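Local structure of anastral spindle 2, SAS 4 (Drosophila melanogaster, 4BY2) at residues M12-A17 / Y99-I104; E120-H125 / E136-Q141; D178-V183 / N193-Q198. The protein probably acts as a tubulin-binding molecular adaptor in centriole assembly, and is studied here as a Sas-4 TCP domain fused to the proline-rich motif of Ana2. One frame throughout, in Å; residues are numbered along the deposited sequence.

Interaction 1 (M12-A17 / Y99-I104); sequences MLPRLA and YFNKDI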
loop_
_atom_site.group_PDB
_atom_site.type_symbol
_atom_site.label_atom_id
_atom_site.label_comp_id
_atom_site.label_asym_id
_atom_site.label_seq_id
_atom_site.Cartn_x
_atom_site.Cartn_y
_atom_site.Cartn_z
ATOM N N MET A 12 -12.838 -10.298 11.376
ATOM C CA MET A 12 -12.932 -10.165 12.841
ATOM C C MET A 12 -11.575 -10.378 13.547
ATOM O O MET A 12 -11.446 -10.053 14.730
ATOM C CB MET A 12 -14.052 -11.041 13.447
ATOM C CG MET A 12 -15.434 -10.391 13.383
ATOM S SD MET A 12 -16.154 -10.309 11.715
ATOM C CE MET A 12 -17.641 -9.396 12.044
ATOM N N LEU A 13 -10.559 -10.869 12.806
ATOM C CA LEU A 13 -9.190 -11.079 13.274
ATOM C C LEU A 13 -8.238 -10.076 12.603
ATOM O O LEU A 13 -8.368 -9.835 11.396
ATOM C CB LEU A 13 -8.725 -12.516 13.004
ATOM C CG LEU A 13 -9.004 -13.525 14.115
ATOM C CD1 LEU A 13 -8.967 -14.942 13.579
ATOM C CD2 LEU A 13 -8.019 -13.367 15.276
ATOM N N PRO A 14 -7.280 -9.476 13.352
ATOM C CA PRO A 14 -6.373 -8.497 12.730
ATOM C C PRO A 14 -5.382 -9.101 11.740
ATOM O O PRO A 14 -4.995 -10.263 11.874
ATOM C CB PRO A 14 -5.657 -7.853 13.926
ATOM C CG PRO A 14 -6.413 -8.296 15.144
ATOM C CD PRO A 14 -6.988 -9.625 14.789
ATOM N N ARG A 15 -4.988 -8.299 10.739
ATOM C CA ARG A 15 -4.028 -8.674 9.697
ATOM C C ARG A 15 -2.606 -8.679 10.264
ATOM O O ARG A 15 -2.334 -7.993 11.254
ATOM C CB ARG A 15 -4.086 -7.671 8.530
ATOM C CG ARG A 15 -5.345 -7.720 7.681
ATOM C CD ARG A 15 -5.315 -6.587 6.674
ATOM N NE ARG A 15 -6.454 -6.609 5.756
ATOM C CZ ARG A 15 -6.643 -5.731 4.776
ATOM N NH1 ARG A 15 -5.772 -4.749 4.578
ATOM N NH2 ARG A 15 -7.704 -5.828 3.987
ATOM N N LEU A 16 -1.696 -9.428 9.620
ATOM C CA LEU A 16 -0.286 -9.472 10.012
ATOM C C LEU A 16 0.423 -8.258 9.403
ATOM O O LEU A 16 0.355 -8.054 8.186
ATOM C CB LEU A 16 0.383 -10.790 9.571
ATOM C CG LEU A 16 -0.022 -12.044 10.355
ATOM C CD1 LEU A 16 0.046 -13.285 9.480
ATOM C CD2 LEU A 16 0.820 -12.211 11.614
ATOM N N ALA A 17 1.049 -7.428 10.266
ATOM C CA ALA A 17 1.744 -6.190 9.892
ATOM C C ALA A 17 2.887 -6.398 8.897
ATOM O O ALA A 17 3.769 -7.221 9.151
ATOM C CB ALA A 17 2.244 -5.460 11.130
ATOM N N TYR A 99 -10.457 -2.781 16.056
ATOM C CA TYR A 99 -9.947 -4.013 16.665
ATOM C C TYR A 99 -9.408 -3.802 18.083
ATOM O O TYR A 99 -9.085 -2.674 18.463
ATOM C CB TYR A 99 -8.867 -4.664 15.779
ATOM C CG TYR A 99 -9.353 -5.144 14.428
ATOM C CD1 TYR A 99 -9.874 -6.423 14.269
ATOM C CD2 TYR A 99 -9.226 -4.344 13.296
ATOM C CE1 TYR A 99 -10.300 -6.881 13.020
ATOM C CE2 TYR A 99 -9.645 -4.791 12.044
ATOM C CZ TYR A 99 -10.182 -6.060 11.910
ATOM O OH TYR A 99 -10.605 -6.500 10.679
ATOM N N PHE A 100 -9.303 -4.905 18.855
ATOM C CA PHE A 100 -8.789 -4.945 20.230
ATOM C C PHE A 100 -7.338 -4.450 20.342
ATOM O O PHE A 100 -6.989 -3.808 21.336
ATOM C CB PHE A 100 -8.937 -6.356 20.833
ATOM C CG PHE A 100 -8.388 -7.494 19.999
ATOM C CD1 PHE A 100 -7.073 -7.919 20.150
ATOM C CD2 PHE A 100 -9.202 -8.175 19.099
ATOM C CE1 PHE A 100 -6.569 -8.975 19.384
ATOM C CE2 PHE A 100 -8.699 -9.230 18.334
ATOM C CZ PHE A 100 -7.386 -9.628 18.485
ATOM N N ASN A 101 -6.509 -4.725 19.307
ATOM C CA ASN A 101 -5.096 -4.333 19.233
ATOM C C ASN A 101 -4.873 -2.900 18.682
ATOM O O ASN A 101 -3.756 -2.573 18.268
ATOM C CB ASN A 101 -4.293 -5.381 18.437
ATOM C CG ASN A 101 -4.661 -5.523 16.972
ATOM O OD1 ASN A 101 -5.733 -5.121 16.516
ATOM N ND2 ASN A 101 -3.776 -6.132 16.202
ATOM N N LYS A 102 -5.939 -2.055 18.695
ATOM C CA LYS A 102 -5.993 -0.650 18.248
ATOM C C LYS A 102 -5.948 -0.491 16.699
ATOM O O LYS A 102 -5.906 0.639 16.199
ATOM C CB LYS A 102 -4.925 0.221 18.952
ATOM C CG LYS A 102 -5.355 1.659 19.230
ATOM C CD LYS A 102 -4.150 2.599 19.322
ATOM C CE LYS A 102 -4.539 4.052 19.486
ATOM N NZ LYS A 102 -4.885 4.388 20.895
ATOM N N ASP A 103 -6.009 -1.614 15.948
ATOM C CA ASP A 103 -6.026 -1.620 14.478
ATOM C C ASP A 103 -7.379 -1.142 13.964
ATOM O O ASP A 103 -8.406 -1.437 14.580
ATOM C CB ASP A 103 -5.741 -3.029 13.919
ATOM C CG ASP A 103 -4.281 -3.433 13.800
ATOM O OD1 ASP A 103 -3.409 -2.692 14.315
ATOM O OD2 ASP A 103 -4.011 -4.495 13.205
ATOM N N ILE A 104 -7.381 -0.409 12.837
ATOM C CA ILE A 104 -8.602 0.133 12.223
ATOM C C ILE A 104 -8.754 -0.374 10.783
ATOM O O ILE A 104 -7.794 -0.330 10.019
ATOM C CB ILE A 104 -8.653 1.696 12.287
ATOM C CG1 ILE A 104 -8.295 2.246 13.690
ATOM C CG2 ILE A 104 -10.016 2.231 11.813
ATOM C CD1 ILE A 104 -7.832 3.736 13.733
HETATM O O HOH W 1 -1.374 -5.919 12.730
#

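Interaction 2 (E120-H125 / E136-Q141); sequences ETNTWH and EFPNGQ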
loop_
_atom_site.group_PDB
_atom_site.type_symbol
_atom_site.label_atom_id
_atom_site.label_comp_id
_atom_site.label_asym_id
_atom_site.label_seq_id
_atom_site.Cartn_x
_atom_site.Cartn_y
_atom_site.Cartn_z
ATOM N N GLU A 120 0.462 -0.909 15.800
ATOM C CA GLU A 120 1.767 -1.217 16.387
ATOM C C GLU A 120 2.931 -0.652 15.569
ATOM O O GLU A 120 3.883 -0.118 16.147
ATOM C CB GLU A 120 1.915 -2.737 16.571
ATOM C CG GLU A 120 2.870 -3.142 17.684
ATOM C CD GLU A 120 2.779 -4.595 18.112
ATOM O OE1 GLU A 120 2.983 -5.487 17.257
ATOM O OE2 GLU A 120 2.527 -4.842 19.314
ATOM N N THR A 121 2.835 -0.751 14.229
ATOM C CA THR A 121 3.866 -0.315 13.287
ATOM C C THR A 121 3.580 1.048 12.610
ATOM O O THR A 121 4.385 1.475 11.777
ATOM C CB THR A 121 4.133 -1.422 12.253
ATOM O OG1 THR A 121 2.892 -1.937 11.773
ATOM C CG2 THR A 121 4.977 -2.559 12.815
ATOM N N ASN A 122 2.464 1.738 12.977
ATOM C CA ASN A 122 2.051 3.054 12.445
ATOM C C ASN A 122 2.015 3.076 10.896
ATOM O O ASN A 122 2.444 4.042 10.259
ATOM C CB ASN A 122 2.933 4.179 13.042
ATOM C CG ASN A 122 2.446 5.595 12.815
ATOM O OD1 ASN A 122 1.268 5.854 12.546
ATOM N ND2 ASN A 122 3.354 6.552 12.932
ATOM N N THR A 123 1.493 1.988 10.304
ATOM C CA THR A 123 1.434 1.781 8.856
ATOM C C THR A 123 0.001 1.769 8.333
ATOM O O THR A 123 -0.894 1.235 8.985
ATOM C CB THR A 123 2.200 0.485 8.500
ATOM O OG1 THR A 123 3.482 0.501 9.134
ATOM C CG2 THR A 123 2.375 0.270 6.993
ATOM N N TRP A 124 -0.200 2.336 7.135
ATOM C CA TRP A 124 -1.479 2.378 6.438
ATOM C C TRP A 124 -1.438 1.491 5.190
ATOM O O TRP A 124 -0.421 1.457 4.496
ATOM C CB TRP A 124 -1.805 3.820 6.030
ATOM C CG TRP A 124 -2.410 4.646 7.123
ATOM C CD1 TRP A 124 -1.780 5.582 7.893
ATOM C CD2 TRP A 124 -3.771 4.612 7.564
ATOM N NE1 TRP A 124 -2.669 6.135 8.785
ATOM C CE2 TRP A 124 -3.903 5.564 8.599
ATOM C CE3 TRP A 124 -4.900 3.865 7.184
ATOM C CZ2 TRP A 124 -5.112 5.778 9.271
ATOM C CZ3 TRP A 124 -6.100 4.085 7.843
ATOM C CH2 TRP A 124 -6.198 5.029 8.876
ATOM N N HIS A 125 -2.543 0.791 4.896
ATOM C CA HIS A 125 -2.671 -0.042 3.698
ATOM C C HIS A 125 -4.008 0.247 3.011
ATOM O O HIS A 125 -5.066 -0.033 3.578
ATOM C CB HIS A 125 -2.495 -1.538 4.011
ATOM C CG HIS A 125 -2.623 -2.431 2.811
ATOM N ND1 HIS A 125 -1.546 -2.689 1.985
ATOM C CD2 HIS A 125 -3.698 -3.107 2.346
ATOM C CE1 HIS A 125 -1.996 -3.505 1.045
ATOM N NE2 HIS A 125 -3.286 -3.785 1.219
ATOM N N GLU A 136 1.777 2.684 3.241
ATOM C CA GLU A 136 2.353 3.951 3.702
ATOM C C GLU A 136 3.066 3.743 5.039
ATOM O O GLU A 136 2.411 3.521 6.061
ATOM C CB GLU A 136 1.274 5.053 3.813
ATOM C CG GLU A 136 0.619 5.432 2.494
ATOM C CD GLU A 136 -0.895 5.528 2.536
ATOM O OE1 GLU A 136 -1.564 4.468 2.500
ATOM O OE2 GLU A 136 -1.414 6.667 2.583
ATOM N N PHE A 137 4.405 3.800 5.018
ATOM C CA PHE A 137 5.260 3.613 6.192
ATOM C C PHE A 137 5.556 4.941 6.919
ATOM O O PHE A 137 5.502 5.989 6.270
ATOM C CB PHE A 137 6.538 2.845 5.807
ATOM C CG PHE A 137 6.261 1.420 5.383
ATOM C CD1 PHE A 137 6.082 0.417 6.331
ATOM C CD2 PHE A 137 6.144 1.087 4.039
ATOM C CE1 PHE A 137 5.800 -0.897 5.939
ATOM C CE2 PHE A 137 5.865 -0.227 3.648
ATOM C CZ PHE A 137 5.689 -1.208 4.601
ATOM N N PRO A 138 5.847 4.937 8.251
ATOM C CA PRO A 138 6.067 6.213 8.973
ATOM C C PRO A 138 7.191 7.126 8.473
ATOM O O PRO A 138 7.144 8.326 8.746
ATOM C CB PRO A 138 6.340 5.769 10.414
ATOM C CG PRO A 138 5.766 4.417 10.519
ATOM C CD PRO A 138 5.908 3.788 9.178
ATOM N N ASN A 139 8.192 6.577 7.761
ATOM C CA ASN A 139 9.334 7.327 7.221
ATOM C C ASN A 139 9.053 8.013 5.879
ATOM O O ASN A 139 9.932 8.682 5.336
ATOM C CB ASN A 139 10.570 6.420 7.118
ATOM C CG ASN A 139 10.439 5.235 6.181
ATOM O OD1 ASN A 139 9.346 4.839 5.755
ATOM N ND2 ASN A 139 11.567 4.626 5.856
ATOM N N GLY A 140 7.842 7.838 5.364
ATOM C CA GLY A 140 7.423 8.400 4.088
ATOM C C GLY A 140 7.494 7.419 2.934
ATOM O O GLY A 140 7.127 7.778 1.811
ATOM N N GLN A 141 7.965 6.173 3.190
ATOM C CA GLN A 141 8.064 5.145 2.156
ATOM C C GLN A 141 6.683 4.624 1.754
ATOM O O GLN A 141 5.910 4.183 2.606
ATOM C CB GLN A 141 9.011 4.002 2.558
ATOM C CG GLN A 141 9.418 3.117 1.379
ATOM C CD GLN A 141 10.328 1.985 1.772
ATOM O OE1 GLN A 141 11.421 2.184 2.314
ATOM N NE2 GLN A 141 9.924 0.768 1.445
HETATM O O HOH W 2 1.942 5.674 7.867
#

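Interaction 3 (D178-V183 / N193-Q198); sequences DGTHLV and NLPNGQ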
loop_
_atom_site.group_PDB
_atom_site.type_symbol
_atom_site.label_atom_id
_atom_site.label_comp_id
_atom_site.label_asym_id
_atom_site.label_seq_id
_atom_site.Cartn_x
_atom_site.Cartn_y
_atom_site.Cartn_z
ATOM N N ASP A 178 16.929 13.961 -8.955
ATOM C CA ASP A 178 17.526 14.864 -9.946
ATOM C C ASP A 178 16.918 14.682 -11.342
ATOM O O ASP A 178 16.869 15.639 -12.118
ATOM C CB ASP A 178 19.059 14.704 -9.990
ATOM C CG ASP A 178 19.578 13.275 -10.058
ATOM O OD1 ASP A 178 18.822 12.384 -10.507
ATOM O OD2 ASP A 178 20.746 13.050 -9.674
ATOM N N GLY A 179 16.477 13.460 -11.640
ATOM C CA GLY A 179 15.864 13.107 -12.914
ATOM C C GLY A 179 16.499 11.925 -13.617
ATOM O O GLY A 179 16.006 11.501 -14.666
ATOM N N THR A 180 17.597 11.379 -13.039
ATOM C CA THR A 180 18.356 10.244 -13.578
ATOM C C THR A 180 17.504 8.973 -13.636
ATOM O O THR A 180 16.814 8.647 -12.669
ATOM C CB THR A 180 19.670 10.043 -12.793
ATOM O OG1 THR A 180 20.272 11.311 -12.529
ATOM C CG2 THR A 180 20.668 9.157 -13.528
ATOM N N HIS A 181 17.553 8.268 -14.780
ATOM C CA HIS A 181 16.810 7.032 -15.013
ATOM C C HIS A 181 17.751 5.859 -15.310
ATOM O O HIS A 181 18.329 5.782 -16.397
ATOM C CB HIS A 181 15.741 7.228 -16.112
ATOM C CG HIS A 181 14.926 6.007 -16.427
ATOM N ND1 HIS A 181 14.220 5.332 -15.445
ATOM C CD2 HIS A 181 14.694 5.410 -17.619
ATOM C CE1 HIS A 181 13.607 4.336 -16.063
ATOM N NE2 HIS A 181 13.856 4.347 -17.372
ATOM N N LEU A 182 17.912 4.956 -14.323
ATOM C CA LEU A 182 18.765 3.773 -14.434
ATOM C C LEU A 182 17.940 2.533 -14.761
ATOM O O LEU A 182 16.946 2.259 -14.090
ATOM C CB LEU A 182 19.599 3.573 -13.148
ATOM C CG LEU A 182 20.435 2.281 -13.014
ATOM C CD1 LEU A 182 21.557 2.210 -14.051
ATOM C CD2 LEU A 182 21.014 2.156 -11.622
ATOM N N VAL A 183 18.354 1.791 -15.800
ATOM C CA VAL A 183 17.690 0.567 -16.249
ATOM C C VAL A 183 18.665 -0.607 -16.145
ATOM O O VAL A 183 19.619 -0.689 -16.919
ATOM C CB VAL A 183 17.076 0.683 -17.676
ATOM C CG1 VAL A 183 16.247 -0.551 -18.021
ATOM C CG2 VAL A 183 16.238 1.947 -17.833
ATOM N N ASN A 193 20.252 6.822 -18.155
ATOM C CA ASN A 193 19.743 8.028 -18.810
ATOM C C ASN A 193 19.891 9.229 -17.870
ATOM O O ASN A 193 19.070 9.428 -16.971
ATOM C CB ASN A 193 18.289 7.838 -19.268
ATOM C CG ASN A 193 18.092 6.719 -20.263
ATOM O OD1 ASN A 193 18.440 6.832 -21.441
ATOM N ND2 ASN A 193 17.502 5.621 -19.811
ATOM N N LEU A 194 20.972 10.001 -18.062
ATOM C CA LEU A 194 21.309 11.190 -17.272
ATOM C C LEU A 194 20.301 12.334 -17.521
ATOM O O LEU A 194 19.696 12.370 -18.599
ATOM C CB LEU A 194 22.746 11.663 -17.607
ATOM C CG LEU A 194 23.964 10.942 -16.976
ATOM C CD1 LEU A 194 23.924 10.948 -15.450
ATOM C CD2 LEU A 194 24.195 9.552 -17.564
ATOM N N PRO A 195 20.101 13.281 -16.563
ATOM C CA PRO A 195 19.132 14.370 -16.807
ATOM C C PRO A 195 19.565 15.387 -17.875
ATOM O O PRO A 195 18.703 16.014 -18.497
ATOM C CB PRO A 195 18.972 15.012 -15.427
ATOM C CG PRO A 195 20.256 14.743 -14.735
ATOM C CD PRO A 195 20.713 13.398 -15.220
ATOM N N ASN A 196 20.893 15.533 -18.094
ATOM C CA ASN A 196 21.481 16.458 -19.072
ATOM C C ASN A 196 21.365 15.985 -20.538
ATOM O O ASN A 196 21.615 16.773 -21.453
ATOM C CB ASN A 196 22.942 16.794 -18.712
ATOM C CG ASN A 196 23.847 15.609 -18.443
ATOM O OD1 ASN A 196 23.750 14.548 -19.071
ATOM N ND2 ASN A 196 24.786 15.786 -17.526
ATOM N N GLY A 197 20.987 14.723 -20.739
ATOM C CA GLY A 197 20.818 14.138 -22.066
ATOM C C GLY A 197 21.740 12.977 -22.385
ATOM O O GLY A 197 21.523 12.284 -23.383
ATOM N N GLN A 198 22.776 12.757 -21.543
ATOM C CA GLN A 198 23.760 11.679 -21.697
ATOM C C GLN A 198 23.134 10.295 -21.519
ATOM O O GLN A 198 22.338 10.092 -20.600
ATOM C CB GLN A 198 24.931 11.858 -20.716
ATOM C CG GLN A 198 25.970 12.884 -21.164
ATOM C CD GLN A 198 26.687 13.572 -20.019
ATOM O OE1 GLN A 198 26.917 14.784 -20.047
ATOM N NE2 GLN A 198 27.070 12.826 -18.988
#

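Interaction 1 (M12-A17 / Y99-I104)
Pro-14, in the proline-rich motif of the Ana2 part of this engineered fusion, packs against the type I turn Tyr-99 to Lys-102 of the Sas-4 TCP domain. Three side chains of the turn meet the pyrrolidine ring. Its CA lies over one face of the Tyr-99 ring, 4.2 Å above the plane and offset toward the rim, while the carbonyl carbon of Met-12 reaches the edge of that ring. Phe-100 crosses the proline at about a right angle, and the far end of its ring comes near, with CZ 3.7 Å from Pro-14 CD. The amide of Asn-101 packs on two ring carbons, with ND2 3.4 Å from Pro-14 CB and OD1 3.5 Å from Pro-14 CG. That ND2 also gives a weak hydrogen bond to Asp-103 OD2. One polar link between the segments is a water that donates to Arg-15 O at 2.7 Å and to Asp-103 OD2 at 3.0 Å. Tyr-116 OH, hydrogen-bonded to both Asp-103 OD2 and Arg-15 N, adds a second bridge. The proline thus sits on the loop between strands 94-98 and 104-108, beside strand 113-118, whose Tyr-116 it also touches.

Interaction 2 (E120-H125 / E136-Q141)
Thr-123 and Phe-137, both in the Sas-4 part of the fusion, form the buried half of this contact, next to the antiparallel hydrogen-bonded pair of Trp-124 and Glu-136. Trp-124 N donates to Glu-136 O at 3.1 Å, and Glu-136 N to Trp-124 O at 2.8 Å, both bonds nearly straight. In Thr-123, chi1 of -49° puts OG1 beside the backbone N and anti to the carbonyl carbon; CG2 is then anti to the N, its methyl over one face of the Phe-137 ring, 4.1 Å from the centroid, a CH-pi contact. The OG1 donates to Thr-121 O at 3.0 Å, from above the carbonyl plane. An alanine here removes the methyl and the hydroxyl, and would probably let the Phe-137 ring and the 121-122 loop shift more freely. The other half is exposed to solvent. There Asn-122 and Pro-138 slide past each other in opposite directions, with Asn-122 CB 3.8 Å from Pro-138 CG, and a water donates to both Asn-122 O and Glu-136 O. Asn-122 OD1 turns to Tyr-117 OH. Pro-138 is the second residue of a type I turn from Phe-137 to Gly-140, which, with an Asx turn at Asn-139, leads toward strand 142-145. Asn-122 and Thr-123 together face Tyr-118 as a G1 beta bulge, in a domain whose strands pair in chain order, as in a meander.

Interaction 3 (D178-V183 / N193-Q198)
His-181 and Asn-193 meet as an antiparallel hydrogen-bonded pair in the Sas-4 part of the fusion, His-181 N donating to Asn-193 O at 2.9 Å in an almost straight bond (173°) and Asn-193 N to His-181 O at 2.8 Å.

On one face of the pair the His-181 ring and the Asn-193 amide lie side by side and point the same way, their planes only 15° apart. CD2 of the ring is 3.6 Å from Asn-193 ND2, a packing contact. The polar ends look elsewhere: His-181 ND1 is bonded to Trp-174 O and its NE2 weakly to Glu-173 OE2, whereas Asn-193 OD1 meets Lys-199 NZ. These outside partners are likely to fix the rotation of both flat groups.

Thr-180 carries the next part of the contact. Its CA makes a CA-H...O contact with Asn-193 O. Its CG2 reaches Leu-194 CD1 at 4.2 Å, the two side chains running alongside each other, while its OG1 lies 3.4 Å from Pro-195 CD. Asp-178 positions this hydroxyl: its OD1 accepts from Thr-180 OG1 at 2.7 Å and from Thr-180 N at 3.0 Å, both from the same face of the carboxylate, and the second bond closes an Asx turn. At Gly-179 a beta carbon would press on Pro-195 CB and on the carbonyl of Asp-178.

Across from it, the chain reverses in a type I turn from Leu-194 to Gly-197, with Leu-194 N bonded to Gln-198 O. Asn-196 OD1 accepts from Gln-198 N in the plane of its amide, a second Asx turn. This turn links strand 190-193 to strand 199-202, in a region that belongs to the T-complex protein 10 C-terminal family and whose strands pair in chain order.

How the interactions relate
All three contacts are strung along the antiparallel strands of the TCP domain, but only interaction 1 joins the two parts of the fusion. Interactions 1 and 2 have centres 15 Å apart and touch through the Ana2 segment: Arg-15 NH1 packs 3.5 Å from His-125 CD2, and Ala-17 CB 3.6 Å from Thr-121 OG1. Interaction 3 repeats the scheme of interaction 2, a strand start paired beside an Asn-Gly turn, farther along the domain; their centres lie 30 Å apart and their nearest atoms about 16 Å. Interactions 1 and 3, with centres 43 Å apart, flank the centre of the chain on opposite sides. Two such pairings are consistent with a local scheme reused along an elongated domain.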